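Local coordinates for protein paraflagellar rod component (Trypanosoma brucei, PDB 2Q0X) that is of unknown function but adopts the alpha/beta hydrolase fold and belongs to the DUF1749 family, named as a paraflagellar rod component, at residues G66-V71 with M107-L112; R137-G142 with L288-D293; L229-N234 with V260-F265. All blocks are in the same frame, centred on the assembly; numbering follows the deposited sequence.

Interaction 1: G66-V71 with M107-L112; sequences GDWAFV and MNEVAL
Trp68 carries this contact, reaching with CZ3 and CH2 to the backbone N and methyl of Ala111 and to the side chain of Glu109. Its CZ3 lies 3.7 Å from Ala111 N and 3.8 Å from Ala111 CB, so the small methyl is met directly by the six-membered ring. Next to it, Trp68 CH2 comes within 3.9 Å of Glu109 OE2. The two side chains cross at about a right angle, with the indole and carboxylate planes 53° apart. Beyond CG the Glu109 chain is extended, which carries its carboxylate out to Trp68 CH2. This buried carboxylate is well satisfied: OE2 is hydrogen-bonded to Thr136 OG1 and salt-bridged to Arg298, and OE1 forms a salt bridge with Arg39, which also makes a cation-pi contact with Trp68. Two arginines of this kind would be expected to stabilise the negative charge.

The packing is looser on the other face of the sheet. There the one approach is Ala69 CB to Met107 SD at 4.5 Å, and both side chains also rest on Met35 and Cys40. The loop residues Asp67 and Asn108 are exposed; Asp67 forms its salt bridge with Arg39.

The contact joins the entries to strands 69-73 and 110-115. Strand 40-44 lies between these two and is hydrogen-bonded to Ala69 and Val71, in a mixed sheet with strand order 1-2-4-3-5-6-7-8, as in the alpha/beta hydrolase fold.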
# COMPACT_ATOMS: atom_id res chain seq x y z
N GLY A 66 -26.37 1.32 7.23
CA GLY A 66 -27.50 2.05 7.76
C GLY A 66 -27.25 2.64 9.14
O GLY A 66 -28.00 3.50 9.60
N ASP A 67 -26.17 2.20 9.80
CA ASP A 67 -25.92 2.54 11.19
C ASP A 67 -24.53 3.18 11.33
O ASP A 67 -24.42 4.31 11.82
CB ASP A 67 -26.05 1.29 12.06
CG ASP A 67 -26.07 1.60 13.54
OD1 ASP A 67 -26.52 2.70 13.91
OD2 ASP A 67 -25.63 0.74 14.33
N TRP A 68 -23.49 2.47 10.88
CA TRP A 68 -22.15 3.03 10.75
C TRP A 68 -21.59 2.82 9.34
O TRP A 68 -21.74 1.74 8.75
CB TRP A 68 -21.19 2.37 11.76
CG TRP A 68 -21.46 2.62 13.23
CD1 TRP A 68 -22.35 1.97 14.03
CD2 TRP A 68 -20.79 3.56 14.09
NE1 TRP A 68 -22.30 2.45 15.30
CE2 TRP A 68 -21.34 3.43 15.37
CE3 TRP A 68 -19.78 4.50 13.89
CZ2 TRP A 68 -20.91 4.20 16.46
CZ3 TRP A 68 -19.37 5.28 14.97
CH2 TRP A 68 -19.93 5.12 16.24
N ALA A 69 -20.93 3.83 8.80
CA ALA A 69 -20.11 3.66 7.62
C ALA A 69 -18.86 2.88 8.03
O ALA A 69 -18.58 2.76 9.22
CB ALA A 69 -19.74 5.00 7.00
N PHE A 70 -18.16 2.31 7.06
CA PHE A 70 -16.93 1.57 7.29
C PHE A 70 -15.86 2.19 6.39
O PHE A 70 -16.01 2.21 5.18
CB PHE A 70 -17.10 0.06 7.01
CG PHE A 70 -15.95 -0.78 7.53
CD1 PHE A 70 -15.06 -1.41 6.65
CD2 PHE A 70 -15.72 -0.91 8.89
CE1 PHE A 70 -14.00 -2.17 7.11
CE2 PHE A 70 -14.65 -1.66 9.36
CZ PHE A 70 -13.78 -2.28 8.45
N VAL A 71 -14.81 2.74 7.02
CA VAL A 71 -13.75 3.43 6.31
C VAL A 71 -12.42 2.75 6.64
O VAL A 71 -12.18 2.41 7.79
CB VAL A 71 -13.65 4.91 6.70
CG1 VAL A 71 -12.49 5.60 5.95
CG2 VAL A 71 -14.98 5.65 6.44
N MET A 107 -19.61 13.00 8.91
CA MET A 107 -19.41 12.04 9.99
C MET A 107 -19.50 12.78 11.32
O MET A 107 -18.72 13.70 11.58
CB MET A 107 -18.06 11.34 9.83
CG MET A 107 -17.99 10.44 8.63
SD MET A 107 -19.27 9.15 8.64
CE MET A 107 -20.38 9.62 7.32
N ASN A 108 -20.45 12.38 12.16
CA ASN A 108 -20.70 13.03 13.46
C ASN A 108 -19.97 12.34 14.61
O ASN A 108 -19.90 12.88 15.70
CB ASN A 108 -22.19 13.01 13.80
CG ASN A 108 -22.99 13.96 12.94
OD1 ASN A 108 -22.48 14.96 12.45
ND2 ASN A 108 -24.26 13.64 12.76
N GLU A 109 -19.49 11.13 14.38
CA GLU A 109 -18.60 10.48 15.34
C GLU A 109 -17.81 9.40 14.65
O GLU A 109 -18.14 8.98 13.55
CB GLU A 109 -19.35 9.95 16.57
CG GLU A 109 -20.63 9.23 16.27
CD GLU A 109 -21.27 8.62 17.50
OE1 GLU A 109 -22.50 8.46 17.51
OE2 GLU A 109 -20.57 8.26 18.46
N VAL A 110 -16.73 9.00 15.30
CA VAL A 110 -15.80 8.05 14.74
C VAL A 110 -15.51 7.03 15.81
O VAL A 110 -15.09 7.38 16.93
CB VAL A 110 -14.49 8.73 14.28
CG1 VAL A 110 -13.43 7.66 13.88
CG2 VAL A 110 -14.75 9.72 13.13
N ALA A 111 -15.76 5.76 15.46
CA ALA A 111 -15.27 4.62 16.21
C ALA A 111 -13.92 4.20 15.60
O ALA A 111 -13.85 3.76 14.45
CB ALA A 111 -16.29 3.47 16.15
N LEU A 112 -12.83 4.37 16.36
CA LEU A 112 -11.50 3.99 15.87
C LEU A 112 -11.26 2.50 16.10
O LEU A 112 -11.38 2.02 17.22
CB LEU A 112 -10.39 4.79 16.56
CG LEU A 112 -9.76 5.99 15.85
CD1 LEU A 112 -8.58 6.55 16.68
CD2 LEU A 112 -9.30 5.64 14.46

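Interaction 2: R137-G142 with L288-D293; sequences RVILHG and LQFLAD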
# COMPACT_ATOMS: atom_id res chain seq x y z
N ARG A 137 -15.65 5.89 20.39
CA ARG A 137 -15.44 4.48 20.70
C ARG A 137 -14.11 4.09 20.14
O ARG A 137 -13.69 4.61 19.12
CB ARG A 137 -16.52 3.57 20.06
CG ARG A 137 -17.85 3.54 20.78
CD ARG A 137 -18.80 4.59 20.24
NE ARG A 137 -19.66 5.17 21.29
CZ ARG A 137 -20.93 4.86 21.47
NH1 ARG A 137 -21.50 3.96 20.71
NH2 ARG A 137 -21.63 5.46 22.39
N VAL A 138 -13.47 3.17 20.83
CA VAL A 138 -12.22 2.60 20.38
C VAL A 138 -12.34 1.08 20.41
O VAL A 138 -12.86 0.50 21.36
CB VAL A 138 -11.03 3.12 21.22
CG1 VAL A 138 -9.76 2.45 20.79
CG2 VAL A 138 -10.91 4.69 21.11
N ILE A 139 -11.86 0.43 19.35
CA ILE A 139 -11.81 -1.02 19.28
C ILE A 139 -10.39 -1.41 18.92
O ILE A 139 -9.88 -0.98 17.90
CB ILE A 139 -12.78 -1.58 18.17
CG1 ILE A 139 -14.23 -1.15 18.42
CG2 ILE A 139 -12.62 -3.11 18.05
CD1 ILE A 139 -15.07 -0.95 17.14
N LEU A 140 -9.76 -2.25 19.73
CA LEU A 140 -8.40 -2.67 19.47
C LEU A 140 -8.31 -4.18 19.47
O LEU A 140 -8.81 -4.85 20.38
CB LEU A 140 -7.43 -2.09 20.50
CG LEU A 140 -7.47 -0.58 20.77
CD1 LEU A 140 -6.61 -0.21 21.97
CD2 LEU A 140 -7.09 0.19 19.56
N HIS A 141 -7.66 -4.72 18.45
CA HIS A 141 -7.40 -6.16 18.34
C HIS A 141 -5.92 -6.39 18.47
O HIS A 141 -5.11 -5.66 17.89
CB HIS A 141 -7.93 -6.75 17.03
CG HIS A 141 -7.74 -8.24 16.92
ND1 HIS A 141 -6.53 -8.81 16.58
CD2 HIS A 141 -8.60 -9.27 17.12
CE1 HIS A 141 -6.66 -10.12 16.56
NE2 HIS A 141 -7.90 -10.43 16.89
N GLY A 142 -5.59 -7.43 19.23
CA GLY A 142 -4.23 -7.92 19.28
C GLY A 142 -4.10 -9.39 19.59
O GLY A 142 -4.94 -9.98 20.28
N LEU A 288 -20.43 -5.47 16.64
CA LEU A 288 -21.81 -4.99 16.53
C LEU A 288 -22.47 -4.81 17.90
O LEU A 288 -23.15 -3.81 18.13
CB LEU A 288 -22.65 -5.96 15.70
CG LEU A 288 -22.58 -5.83 14.17
CD1 LEU A 288 -23.38 -6.96 13.54
CD2 LEU A 288 -23.10 -4.48 13.71
N GLN A 289 -22.30 -5.80 18.78
CA GLN A 289 -22.89 -5.80 20.12
C GLN A 289 -22.28 -4.70 20.98
O GLN A 289 -22.96 -4.03 21.73
CB GLN A 289 -22.70 -7.17 20.78
CG GLN A 289 -23.35 -7.33 22.18
CD GLN A 289 -24.85 -7.62 22.13
OE1 GLN A 289 -25.52 -7.42 21.11
NE2 GLN A 289 -25.39 -8.11 23.26
N PHE A 290 -20.97 -4.51 20.87
CA PHE A 290 -20.29 -3.41 21.54
C PHE A 290 -20.84 -2.05 21.09
O PHE A 290 -21.18 -1.21 21.91
CB PHE A 290 -18.78 -3.48 21.24
CG PHE A 290 -18.02 -2.26 21.65
CD1 PHE A 290 -17.49 -1.40 20.71
CD2 PHE A 290 -17.85 -1.95 22.99
CE1 PHE A 290 -16.78 -0.26 21.10
CE2 PHE A 290 -17.16 -0.81 23.37
CZ PHE A 290 -16.62 0.02 22.41
N LEU A 291 -20.91 -1.83 19.80
CA LEU A 291 -21.42 -0.56 19.28
C LEU A 291 -22.88 -0.35 19.70
O LEU A 291 -23.25 0.74 20.11
CB LEU A 291 -21.24 -0.47 17.76
CG LEU A 291 -19.77 -0.36 17.28
CD1 LEU A 291 -19.71 -0.43 15.75
CD2 LEU A 291 -19.07 0.91 17.78
N ALA A 292 -23.68 -1.42 19.61
CA ALA A 292 -25.09 -1.37 20.00
C ALA A 292 -25.26 -1.10 21.50
O ALA A 292 -26.02 -0.22 21.90
CB ALA A 292 -25.79 -2.68 19.60
N ASP A 293 -24.56 -1.86 22.34
CA ASP A 293 -24.67 -1.71 23.79
C ASP A 293 -24.27 -0.31 24.26
O ASP A 293 -24.89 0.25 25.17
CB ASP A 293 -23.86 -2.77 24.54
CG ASP A 293 -24.48 -4.16 24.49
OD1 ASP A 293 -25.69 -4.33 24.19
OD2 ASP A 293 -23.74 -5.12 24.79
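Arg137 reaches along the helix with its guanidinium, whose NH1 forms a salt bridge with Asp295, one turn past Leu291, while NH2 makes a weak hydrogen bond with Glu294 O. On the way NH1 passes Leu291 O at 3.7 Å, a contact and not a bond. The chain is bent at CD (chi2 91°) and again at NE, and its aliphatic part stays on the apolar surface. Arg137 CG touches Phe290 CE1 at 4.0 Å and Leu291 CD2 at 4.2 Å.

Phe290 bridges helix and strand. Its CG is anti to the backbone N (chi1 169°), and the ring beyond is met by Ile139 CG1, 3.8 Å from CE1, and by Val138 O, 3.9 Å from CZ. Ile139 and Phe290 run alongside one another with opposite headings; Ile139 CD1 approaches Leu291 CD2 more loosely, at 4.5 Å. The helix segment runs nearly antiparallel to the strand (162°), their axes 10.4 Å apart, a helix laid against one face of the central sheet.

Asp295 would offset the charge of the buried Arg137, while nearby Arg298, a like charge, is paired with Glu109; the salt bridge would thus tie the polar end of an otherwise apolar interface to the helix.

Interaction 3: L229-N234 with V260-F265; sequences LMLAHN and VTVSYF
Four backbone hydrogen bonds join Leu229-Leu231 to Thr261-Phe265 in parallel register. Leu229 N donates to Thr261 O (2.8 Å) and Ser263 N to Leu229 O (2.9 Å, with an N-H...O angle of 179°); Leu231 N to Ser263 O (2.8 Å) continues the ladder. Phe265 N to Leu231 O closes it at a less straight 149°. That same carbonyl oxygen also receives a CA-H contact from Tyr264 and lies in the plane of the Phe265 ring, at its edge.

The two strands are consecutive partners of a beta-alpha-beta crossover through helix 241-254, and strand 260-264 is the outermost at this end of the chain's main sheet.

On the face that carries Met230, its CB packs closely on the Phe265 ring, 3.4 Å from CE1. A bend at chi3 (74°) places Met230 CE over one ring face, 3.9 Å from the centroid, in a CH-pi contact. Helix 280-299 covers this side. On the opposite face Leu231 CD1 touches both Val262 CG1 (3.6 Å) and Tyr264 OH (3.7 Å); the Leu231 and Tyr264 side chains extend next to each other in the same direction. Helices 200-209 and 241-254 pack against these residues, with Trp205 touching both Leu231 and Tyr264.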
# COMPACT_ATOMS: atom_id res chain seq x y z
N LEU A 229 -11.50 -4.29 23.82
CA LEU A 229 -10.26 -5.02 23.58
C LEU A 229 -10.59 -6.42 23.07
O LEU A 229 -11.32 -7.17 23.71
CB LEU A 229 -9.43 -5.12 24.87
CG LEU A 229 -8.78 -3.82 25.36
CD1 LEU A 229 -7.90 -4.15 26.53
CD2 LEU A 229 -7.98 -3.13 24.25
N MET A 230 -10.04 -6.74 21.90
CA MET A 230 -10.24 -8.03 21.27
C MET A 230 -8.92 -8.77 21.29
O MET A 230 -7.99 -8.42 20.60
CB MET A 230 -10.72 -7.86 19.83
CG MET A 230 -12.00 -7.03 19.72
SD MET A 230 -12.42 -6.72 18.00
CE MET A 230 -13.04 -8.33 17.51
N LEU A 231 -8.86 -9.81 22.12
CA LEU A 231 -7.63 -10.55 22.36
C LEU A 231 -7.71 -11.96 21.74
O LEU A 231 -8.73 -12.64 21.84
CB LEU A 231 -7.37 -10.63 23.86
CG LEU A 231 -7.24 -9.27 24.55
CD1 LEU A 231 -7.16 -9.39 26.05
CD2 LEU A 231 -6.02 -8.52 23.97
N ALA A 232 -6.61 -12.34 21.09
CA ALA A 232 -6.41 -13.67 20.54
C ALA A 232 -5.01 -14.14 20.92
O ALA A 232 -4.16 -13.35 21.30
CB ALA A 232 -6.56 -13.64 19.03
N HIS A 233 -4.77 -15.45 20.81
CA HIS A 233 -3.44 -16.03 21.02
C HIS A 233 -3.35 -17.36 20.31
O HIS A 233 -4.38 -17.99 20.08
CB HIS A 233 -3.19 -16.21 22.52
CG HIS A 233 -4.19 -17.09 23.21
ND1 HIS A 233 -4.06 -18.47 23.28
CD2 HIS A 233 -5.33 -16.79 23.89
CE1 HIS A 233 -5.08 -18.97 23.94
NE2 HIS A 233 -5.86 -17.98 24.33
N ASN A 234 -2.14 -17.79 19.96
CA ASN A 234 -1.91 -19.14 19.43
C ASN A 234 -2.36 -20.18 20.45
O ASN A 234 -2.25 -19.96 21.66
CB ASN A 234 -0.43 -19.36 19.07
CG ASN A 234 -0.17 -20.77 18.51
OD1 ASN A 234 0.37 -21.63 19.20
ND2 ASN A 234 -0.56 -21.00 17.26
N VAL A 260 -15.22 -0.46 29.57
CA VAL A 260 -14.27 -1.25 28.84
C VAL A 260 -14.74 -2.71 28.82
O VAL A 260 -15.21 -3.23 29.82
CB VAL A 260 -12.80 -1.08 29.37
CG1 VAL A 260 -12.72 -1.22 30.82
CG2 VAL A 260 -11.86 -2.09 28.69
N THR A 261 -14.67 -3.32 27.65
CA THR A 261 -15.02 -4.73 27.45
C THR A 261 -13.76 -5.44 26.98
O THR A 261 -13.07 -4.94 26.10
CB THR A 261 -16.11 -4.88 26.38
OG1 THR A 261 -17.29 -4.19 26.81
CG2 THR A 261 -16.43 -6.35 26.11
N VAL A 262 -13.46 -6.58 27.59
CA VAL A 262 -12.30 -7.38 27.21
C VAL A 262 -12.81 -8.74 26.76
O VAL A 262 -13.37 -9.48 27.56
CB VAL A 262 -11.28 -7.53 28.35
CG1 VAL A 262 -10.09 -8.35 27.88
CG2 VAL A 262 -10.82 -6.13 28.86
N SER A 263 -12.66 -9.03 25.47
CA SER A 263 -13.17 -10.29 24.90
C SER A 263 -12.03 -11.07 24.25
O SER A 263 -11.09 -10.49 23.67
CB SER A 263 -14.26 -10.04 23.86
OG SER A 263 -15.43 -9.48 24.44
N TYR A 264 -12.15 -12.39 24.35
CA TYR A 264 -11.22 -13.33 23.77
C TYR A 264 -11.84 -14.01 22.52
O TYR A 264 -13.03 -14.32 22.50
CB TYR A 264 -10.82 -14.36 24.83
CG TYR A 264 -9.94 -13.74 25.89
CD1 TYR A 264 -10.48 -13.13 27.02
CD2 TYR A 264 -8.56 -13.72 25.74
CE1 TYR A 264 -9.65 -12.53 27.99
CE2 TYR A 264 -7.73 -13.13 26.69
CZ TYR A 264 -8.28 -12.55 27.81
OH TYR A 264 -7.44 -11.96 28.73
N PHE A 265 -11.01 -14.18 21.49
CA PHE A 265 -11.47 -14.70 20.20
C PHE A 265 -10.67 -15.93 19.80
O PHE A 265 -9.46 -16.01 20.03
CB PHE A 265 -11.40 -13.60 19.14
CG PHE A 265 -12.29 -12.44 19.48
CD1 PHE A 265 -11.89 -11.50 20.42
CD2 PHE A 265 -13.56 -12.34 18.94
CE1 PHE A 265 -12.72 -10.46 20.79
CE2 PHE A 265 -14.40 -11.31 19.31
CZ PHE A 265 -13.97 -10.36 20.23

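The three contacts follow one another across a single sheet. Interaction 1 hands over to interaction 2, 12 Å away between centres, through strands 110-115 and 135-143: Leu112 O and Ile139 N lie 2.7 Å apart, and Trp68 NE1 packs on Leu291 CD1 at 3.9 Å. Interaction 2 meets interaction 3, 11 Å away, where Leu140 O is 2.7 Å from Met230 N and Ile139 CG2 is 3.6 Å from Met230 SD. Interactions 1 and 3 do not touch, their nearest atoms being about 9 Å apart. Helix 280-299 reaches all three: Leu291 and Arg298 toward interaction 1, Phe290 in interaction 2, and His283 beside Phe265 in interaction 3.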